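Local coordinates for protein activator of 2-hydroxyisocaproyl-CoA dehydratase (Clostridium difficile, PDB 4EHU) that transfers one electron from its [4Fe-4S] cluster to 2-hydroxyisocaproyl-CoA dehydratase, coupled to ATP hydrolysis, and so activates that enzyme for leucine fermentation, at residues 138-143 against 180-185; 152-157 against 185-190. One frame throughout, in Å; residues are numbered along the deposited sequence.

Contact 1 (138-143 against 180-185)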
ATOM      1  N   LYS A 138      14.230   6.085  -3.470  1.00 26.07           N
ATOM      2  CA  LYS A 138      15.044   6.067  -2.263  1.00 37.00           C
ATOM      3  C   LYS A 138      15.813   4.757  -2.155  1.00 35.44           C
ATOM      4  O   LYS A 138      16.995   4.741  -1.813  1.00 32.22           O
ATOM      5  CB  LYS A 138      14.161   6.274  -1.027  1.00 30.06           C
ATOM      6  CG  LYS A 138      14.905   6.375   0.294  1.00 48.58           C
ATOM      7  CD  LYS A 138      13.914   6.563   1.441  1.00 59.88           C
ATOM      8  CE  LYS A 138      14.611   6.822   2.774  1.00 69.49           C
ATOM      9  NZ  LYS A 138      13.637   7.027   3.892  1.00 67.23           N
ATOM     10  N   ILE A 139      15.151   3.651  -2.473  1.00 28.60           N
ATOM     11  CA  ILE A 139      15.771   2.339  -2.336  1.00 31.90           C
ATOM     12  C   ILE A 139      16.877   2.104  -3.354  1.00 31.46           C
ATOM     13  O   ILE A 139      17.915   1.513  -3.034  1.00 33.21           O
ATOM     14  CB  ILE A 139      14.731   1.233  -2.483  1.00 30.15           C
ATOM     15  CG1 ILE A 139      13.652   1.416  -1.429  1.00 39.68           C
ATOM     16  CG2 ILE A 139      15.381  -0.137  -2.330  1.00 47.41           C
ATOM     17  CD1 ILE A 139      12.430   0.615  -1.715  1.00 48.72           C
ATOM     18  N   ILE A 140      16.659   2.551  -4.591  1.00 25.52           N
ATOM     19  CA  ILE A 140      17.658   2.351  -5.634  1.00 31.03           C
ATOM     20  C   ILE A 140      18.677   3.493  -5.640  1.00 29.07           C
ATOM     21  O   ILE A 140      19.634   3.472  -6.401  1.00 33.41           O
ATOM     22  CB  ILE A 140      17.004   2.193  -7.014  1.00 31.61           C
ATOM     23  CG1 ILE A 140      16.305   3.480  -7.432  1.00 30.17           C
ATOM     24  CG2 ILE A 140      16.011   1.024  -7.003  1.00 30.70           C
ATOM     25  CD1 ILE A 140      15.770   3.424  -8.847  1.00 33.92           C
ATOM     26  N   GLU A 141      18.463   4.465  -4.760  1.00 25.71           N
ATOM     27  CA  GLU A 141      19.372   5.585  -4.548  1.00 29.74           C
ATOM     28  C   GLU A 141      19.608   6.436  -5.799  1.00 33.18           C
ATOM     29  O   GLU A 141      20.740   6.717  -6.173  1.00 32.84           O
ATOM     30  CB  GLU A 141      20.688   5.087  -3.944  1.00 34.60           C
ATOM     31  CG  GLU A 141      20.452   4.347  -2.638  1.00 53.20           C
ATOM     32  CD  GLU A 141      21.727   3.884  -1.968  1.00 68.34           C
ATOM     33  OE1 GLU A 141      22.780   3.874  -2.636  1.00 60.64           O
ATOM     34  OE2 GLU A 141      21.668   3.533  -0.771  1.00 70.80           O
ATOM     35  N   VAL A 142      18.521   6.859  -6.428  1.00 33.67           N
ATOM     36  CA  VAL A 142      18.596   7.897  -7.444  1.00 37.86           C
ATOM     37  C   VAL A 142      17.490   8.898  -7.172  1.00 41.79           C
ATOM     38  O   VAL A 142      16.512   8.579  -6.510  1.00 34.22           O
ATOM     39  CB  VAL A 142      18.440   7.331  -8.858  1.00 36.10           C
ATOM     40  CG1 VAL A 142      19.491   6.254  -9.117  1.00 36.82           C
ATOM     41  CG2 VAL A 142      17.050   6.795  -9.051  1.00 35.77           C
ATOM     42  N   ASP A 143      17.637  10.118  -7.667  1.00 31.43           N
ATOM     43  CA  ASP A 143      16.602  11.107  -7.447  1.00 26.51           C
ATOM     44  C   ASP A 143      15.429  10.790  -8.361  1.00 26.02           C
ATOM     45  O   ASP A 143      15.610  10.248  -9.460  1.00 23.04           O
ATOM     46  CB  ASP A 143      17.126  12.511  -7.742  1.00 49.51           C
ATOM     47  CG  ASP A 143      18.423  12.814  -7.017  1.00 73.42           C
ATOM     48  OD1 ASP A 143      18.687  12.175  -5.976  1.00 75.45           O
ATOM     49  OD2 ASP A 143      19.177  13.689  -7.492  1.00 81.74           O
ATOM     50  N   ALA A 180      20.761  -6.798 -11.087  1.00 28.98           N
ATOM     51  CA  ALA A 180      20.039  -6.438 -12.305  1.00 26.88           C
ATOM     52  C   ALA A 180      20.422  -5.011 -12.690  1.00 24.70           C
ATOM     53  O   ALA A 180      20.717  -4.171 -11.830  1.00 25.91           O
ATOM     54  CB  ALA A 180      18.540  -6.547 -12.083  1.00 26.64           C
ATOM     55  N   LYS A 181      20.403  -4.719 -13.986  1.00 23.92           N
ATOM     56  CA  LYS A 181      20.769  -3.391 -14.454  1.00 22.00           C
ATOM     57  C   LYS A 181      19.766  -2.376 -13.923  1.00 25.32           C
ATOM     58  O   LYS A 181      18.563  -2.594 -14.015  1.00 20.81           O
ATOM     59  CB  LYS A 181      20.752  -3.346 -15.979  1.00 21.39           C
ATOM     60  CG  LYS A 181      21.803  -4.229 -16.661  1.00 24.23           C
ATOM     61  CD  LYS A 181      21.632  -4.115 -18.166  1.00 24.10           C
ATOM     62  CE  LYS A 181      22.494  -5.143 -18.899  1.00 41.76           C
ATOM     63  NZ  LYS A 181      23.934  -4.869 -18.718  1.00 52.64           N
ATOM     64  N   ILE A 182      20.261  -1.276 -13.372  1.00 21.66           N
ATOM     65  CA  ILE A 182      19.392  -0.270 -12.769  1.00 23.23           C
ATOM     66  C   ILE A 182      18.308   0.205 -13.739  1.00 23.46           C
ATOM     67  O   ILE A 182      17.160   0.377 -13.341  1.00 21.56           O
ATOM     68  CB  ILE A 182      20.198   0.939 -12.216  1.00 22.75           C
ATOM     69  CG1 ILE A 182      19.284   1.886 -11.435  1.00 25.25           C
ATOM     70  CG2 ILE A 182      20.911   1.694 -13.332  1.00 27.19           C
ATOM     71  CD1 ILE A 182      18.680   1.263 -10.215  1.00 29.14           C
ATOM     72  N   GLU A 183      18.659   0.426 -15.005  1.00 20.15           N
ATOM     73  CA  GLU A 183      17.673   0.911 -15.954  1.00 19.91           C
ATOM     74  C   GLU A 183      16.522  -0.080 -16.147  1.00 15.70           C
ATOM     75  O   GLU A 183      15.381   0.336 -16.391  1.00 17.20           O
ATOM     76  CB  GLU A 183      18.317   1.244 -17.312  1.00 17.80           C
ATOM     77  CG  GLU A 183      19.053   0.056 -18.001  1.00 19.24           C
ATOM     78  CD  GLU A 183      20.548  -0.039 -17.676  1.00 28.10           C
ATOM     79  OE1 GLU A 183      20.967   0.375 -16.579  1.00 22.88           O
ATOM     80  OE2 GLU A 183      21.318  -0.541 -18.526  1.00 25.03           O
ATOM     81  N   ASP A 184      16.810  -1.379 -16.060  1.00 16.26           N
ATOM     82  CA  ASP A 184      15.750  -2.386 -16.179  1.00 14.38           C
ATOM     83  C   ASP A 184      14.887  -2.472 -14.923  1.00 20.06           C
ATOM     84  O   ASP A 184      13.706  -2.763 -15.013  1.00 16.80           O
ATOM     85  CB  ASP A 184      16.348  -3.764 -16.497  1.00 18.99           C
ATOM     86  CG  ASP A 184      16.958  -3.806 -17.903  1.00 18.63           C
ATOM     87  OD1 ASP A 184      16.380  -3.147 -18.798  1.00 18.75           O
ATOM     88  OD2 ASP A 184      18.019  -4.469 -18.101  1.00 21.13           O
ATOM     89  N   ILE A 185      15.492  -2.219 -13.768  1.00 17.14           N
ATOM     90  CA  ILE A 185      14.747  -2.130 -12.502  1.00 19.80           C
ATOM     91  C   ILE A 185      13.814  -0.939 -12.553  1.00 21.81           C
ATOM     92  O   ILE A 185      12.631  -1.052 -12.232  1.00 18.79           O
ATOM     93  CB  ILE A 185      15.694  -1.992 -11.287  1.00 20.56           C
ATOM     94  CG1 ILE A 185      16.551  -3.254 -11.144  1.00 21.43           C
ATOM     95  CG2 ILE A 185      14.894  -1.743  -9.983  1.00 19.76           C
ATOM     96  CD1 ILE A 185      17.617  -3.124 -10.079  1.00 23.87           C
TER

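Contact 2 (152-157 against 185-190)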
ATOM      1  N   MET A 152      15.078   5.112 -20.068  1.00 17.46           N
ATOM      2  CA  MET A 152      15.285   5.084 -21.521  1.00 20.30           C
ATOM      3  C   MET A 152      16.276   4.008 -21.932  1.00 20.71           C
ATOM      4  O   MET A 152      16.212   3.496 -23.064  1.00 21.87           O
ATOM      5  CB  MET A 152      15.821   6.427 -22.041  1.00 25.93           C
ATOM      6  CG  MET A 152      14.906   7.596 -21.784  1.00 22.55           C
ATOM      7  SD  MET A 152      15.695   9.079 -22.442  1.00 29.87           S
ATOM      8  CE  MET A 152      14.306  10.214 -22.410  1.00 31.87           C
ATOM      9  N   ASN A 153      17.253   3.715 -21.073  1.00 17.20           N
ATOM     10  CA  ASN A 153      18.293   2.748 -21.429  1.00 19.44           C
ATOM     11  C   ASN A 153      17.880   1.293 -21.268  1.00 17.24           C
ATOM     12  O   ASN A 153      18.638   0.394 -21.613  1.00 17.92           O
ATOM     13  CB  ASN A 153      19.553   2.980 -20.592  1.00 23.36           C
ATOM     14  CG  ASN A 153      20.190   4.321 -20.873  1.00 26.92           C
ATOM     15  OD1 ASN A 153      20.258   4.756 -22.021  1.00 25.66           O
ATOM     16  ND2 ASN A 153      20.655   4.986 -19.822  1.00 33.48           N
ATOM     17  N   SER A 154      16.691   1.052 -20.713  1.00 15.29           N
ATOM     18  CA  SER A 154      16.228  -0.315 -20.476  1.00 14.49           C
ATOM     19  C   SER A 154      15.997  -1.049 -21.793  1.00 15.35           C
ATOM     20  O   SER A 154      15.358  -0.526 -22.710  1.00 18.44           O
ATOM     21  CB  SER A 154      14.922  -0.286 -19.658  1.00 15.81           C
ATOM     22  OG  SER A 154      14.366  -1.590 -19.560  1.00 16.12           O
ATOM     23  N   GLN A 155      16.516  -2.267 -21.854  1.00 17.16           N
ATOM     24  CA  GLN A 155      16.243  -3.158 -22.978  1.00 16.05           C
ATOM     25  C   GLN A 155      15.507  -4.416 -22.526  1.00 24.75           C
ATOM     26  O   GLN A 155      14.848  -5.071 -23.331  1.00 27.23           O
ATOM     27  CB  GLN A 155      17.556  -3.556 -23.629  1.00 16.00           C
ATOM     28  CG  GLN A 155      18.186  -2.345 -24.335  1.00 16.26           C
ATOM     29  CD  GLN A 155      19.646  -2.606 -24.674  1.00 20.55           C
ATOM     30  OE1 GLN A 155      20.550  -2.277 -23.898  1.00 23.02           O
ATOM     31  NE2 GLN A 155      19.890  -3.242 -25.828  1.00 21.25           N
ATOM     32  N   ASN A 156      15.628  -4.790 -21.264  0.62 19.24           N
ATOM     33  CA  ASN A 156      14.906  -5.971 -20.800  0.62 20.43           C
ATOM     34  C   ASN A 156      14.448  -5.762 -19.360  0.62 17.39           C
ATOM     35  O   ASN A 156      15.071  -6.183 -18.386  0.62 18.83           O
ATOM     36  CB  ASN A 156      15.723  -7.252 -20.977  0.62 21.80           C
ATOM     37  CG  ASN A 156      16.118  -7.514 -22.440  0.62 25.39           C
ATOM     38  OD1 ASN A 156      15.462  -8.272 -23.177  0.62 19.60           O
ATOM     39  ND2 ASN A 156      17.202  -6.884 -22.859  0.62 28.09           N
ATOM     40  N   GLU A 157      13.340  -5.054 -19.292  1.00 19.18           N
ATOM     41  CA  GLU A 157      12.645  -4.712 -18.059  1.00 17.05           C
ATOM     42  C   GLU A 157      12.580  -5.883 -17.082  1.00 17.69           C
ATOM     43  O   GLU A 157      12.312  -7.018 -17.483  1.00 19.67           O
ATOM     44  CB  GLU A 157      11.225  -4.289 -18.425  1.00 23.01           C
ATOM     45  CG  GLU A 157      10.345  -3.976 -17.255  1.00 27.95           C
ATOM     46  CD  GLU A 157       8.922  -3.653 -17.675  1.00 24.84           C
ATOM     47  OE1 GLU A 157       8.761  -2.936 -18.652  1.00 24.84           O
ATOM     48  OE2 GLU A 157       7.984  -4.152 -17.028  1.00 42.70           O
ATOM     49  N   ILE A 185      15.492  -2.219 -13.768  1.00 17.14           N
ATOM     50  CA  ILE A 185      14.747  -2.130 -12.502  1.00 19.80           C
ATOM     51  C   ILE A 185      13.814  -0.939 -12.553  1.00 21.81           C
ATOM     52  O   ILE A 185      12.631  -1.052 -12.232  1.00 18.79           O
ATOM     53  CB  ILE A 185      15.694  -1.992 -11.287  1.00 20.56           C
ATOM     54  CG1 ILE A 185      16.551  -3.254 -11.144  1.00 21.43           C
ATOM     55  CG2 ILE A 185      14.894  -1.743  -9.983  1.00 19.76           C
ATOM     56  CD1 ILE A 185      17.617  -3.124 -10.079  1.00 23.87           C
ATOM     57  N   VAL A 186      14.339   0.202 -12.987  1.00 16.75           N
ATOM     58  CA  VAL A 186      13.518   1.410 -13.127  1.00 16.63           C
ATOM     59  C   VAL A 186      12.390   1.214 -14.149  1.00 18.94           C
ATOM     60  O   VAL A 186      11.252   1.621 -13.885  1.00 16.34           O
ATOM     61  CB  VAL A 186      14.369   2.631 -13.516  1.00 17.41           C
ATOM     62  CG1 VAL A 186      13.479   3.852 -13.792  1.00 20.01           C
ATOM     63  CG2 VAL A 186      15.376   2.940 -12.411  1.00 21.33           C
ATOM     64  N   ALA A 187      12.668   0.604 -15.306  1.00 16.32           N
ATOM     65  CA  ALA A 187      11.582   0.375 -16.261  1.00 15.13           C
ATOM     66  C   ALA A 187      10.481  -0.464 -15.610  1.00 14.54           C
ATOM     67  O   ALA A 187       9.303  -0.216 -15.857  1.00 15.57           O
ATOM     68  CB  ALA A 187      12.079  -0.311 -17.565  1.00 15.10           C
ATOM     69  N   GLY A 188      10.860  -1.468 -14.817  1.00 14.53           N
ATOM     70  CA  GLY A 188       9.866  -2.319 -14.164  1.00 16.74           C
ATOM     71  C   GLY A 188       9.025  -1.528 -13.187  1.00 17.75           C
ATOM     72  O   GLY A 188       7.830  -1.732 -13.109  1.00 15.96           O
ATOM     73  N   ILE A 189       9.669  -0.643 -12.435  1.00 17.01           N
ATOM     74  CA  ILE A 189       8.976   0.243 -11.496  1.00 17.09           C
ATOM     75  C   ILE A 189       7.957   1.126 -12.243  1.00 16.22           C
ATOM     76  O   ILE A 189       6.832   1.304 -11.797  1.00 16.59           O
ATOM     77  CB  ILE A 189      10.022   1.105 -10.759  1.00 19.59           C
ATOM     78  CG1 ILE A 189      10.701   0.269  -9.653  1.00 19.94           C
ATOM     79  CG2 ILE A 189       9.391   2.384 -10.202  1.00 22.32           C
ATOM     80  CD1 ILE A 189      12.022   0.906  -9.173  1.00 24.50           C
ATOM     81  N   HIS A 190       8.342   1.644 -13.410  1.00 13.77           N
ATOM     82  CA  HIS A 190       7.450   2.460 -14.198  1.00 12.86           C
ATOM     83  C   HIS A 190       6.281   1.656 -14.718  1.00 13.75           C
ATOM     84  O   HIS A 190       5.142   2.122 -14.728  1.00 14.68           O
ATOM     85  CB  HIS A 190       8.214   3.105 -15.354  1.00 13.95           C
ATOM     86  CG  HIS A 190       9.179   4.145 -14.912  1.00 13.04           C
ATOM     87  ND1 HIS A 190      10.212   4.584 -15.714  1.00 14.94           N
ATOM     88  CD2 HIS A 190       9.239   4.878 -13.779  1.00 20.41           C
ATOM     89  CE1 HIS A 190      10.898   5.509 -15.064  1.00 17.09           C
ATOM     90  NE2 HIS A 190      10.329   5.703 -13.890  1.00 17.47           N
TER

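Contact 1 (138-143 against 180-185)
Ile-140, at the C-terminal end of helix 130-140, meets Ile-182 and Ile-185 from the first turn of helix 182-204 in a small, wholly apolar contact that buries 131 Å² over both sides. Ile-140 and Ile-182 contribute nearly equal shares, and Ile-185 a smaller one. The delta methyl of Ile-182 does most of the touching: CD1 lies 3.7 Å from Ile-140 CB and 3.9 Å from Ile-140 CD1, so it rests against the branch point and the longer arm of its partner together. The CG1 arm of Ile-182 stands anti to its backbone N (chi1 -173°), and a bend at chi2 of 63° sets the terminal methyl in that position. A looser contact joins two gamma-branch methyls, Ile-140 CG2 lying 4.2 Å from Ile-185 CG2. Isoleucine suits all three places, because its two branches let one residue meet several neighbours: Ile-140 also packs on Val-172 and Leu-147, and the buried Ile-185 on Leu-176 and Val-158. No hydrogen bond crosses between the segments. Lys-181 is the N-cap residue of helix 182-204, and its O accepts the backbone N of Ile-185 at 3.1 Å. On the other side, Glu-141 takes positive phi (59°) and turns the chain out of its helix, with a weak bond from its N to Lys-138 O. In this part of the actin-like ATPase fold, then, the C-terminal end of helix 130-140 packs on the first turn of helix 182-204, and a Schellman motif ends the former just beyond its contacting isoleucine.

Contact 2 (152-157 against 185-190)
A loop between helices 147-151 and 165-177 lies here against the second turn of helix 182-204, with Ser-154 and Glu-157 resting on Ala-187 and Gly-188. Ser-154 comes against the alanine methyl: its OG is 3.3 Å and its CB 3.5 Å from Ala-187 CB. This is van der Waals contact; the hydroxyl makes its hydrogen bond to Asp-184 OD1, one turn earlier on the helix. With chi1 at 173°, opposite the backbone N, the hydroxyl swings to where it meets both the carboxylate and the methyl. The small methyl of Ala-187 suits this close approach of the serine. The aliphatic part of Glu-157 runs along the helix, over its backbone at Gly-188. Its CG is 3.5 Å from both Gly-188 N and Gly-188 CA, touching bare backbone, and 4.1 Å from Ala-187 CB. The alpha carbons of Glu-157 and Gly-188 are 5.3 Å apart. Beyond CG the glutamate chain is extended (chi2 -176°), carrying the carboxylate along the helix to Thr-191, whose OG1 is hydrogen-bonded to Glu-157 OE1. The same threonine hydroxyl is bonded to Ala-187 O, one turn back, so it is held between the helix backbone and the loop. Glu-157 is exposed, as fits a charged end, while Gly-188 is buried. Most of the 174 Å² buried on both sides comes from Glu-157 and Ala-187. The result is a loop packed on the second turn of a helix at two small residues, plain structural packing away from the annotated sites of this actin-like ATPase domain.

How the contacts relate
Both contacts use helix 182-204 and share Ile-185, and their centres are 9 Å apart. Contact 1 engages the start of the helix with helix 130-140, while contact 2 lays the loop 152-157 on the next turn. Asp-184 of the first joins the second: besides its bond to the serine, its OD1 lies 3.1 Å from Asn-156 N, a probable hydrogen bond that ties the loop backbone to the helix. Val-186, in the second, also packs on Ile-140 of the first. Neither contact forms part of the nucleotide site: the side chain of Ile-140 is about 12 Å from the bound ATP analogue and about 10 Å from that of the ATP-binding Asp-134, and contact 2 lies away from the annotated sites.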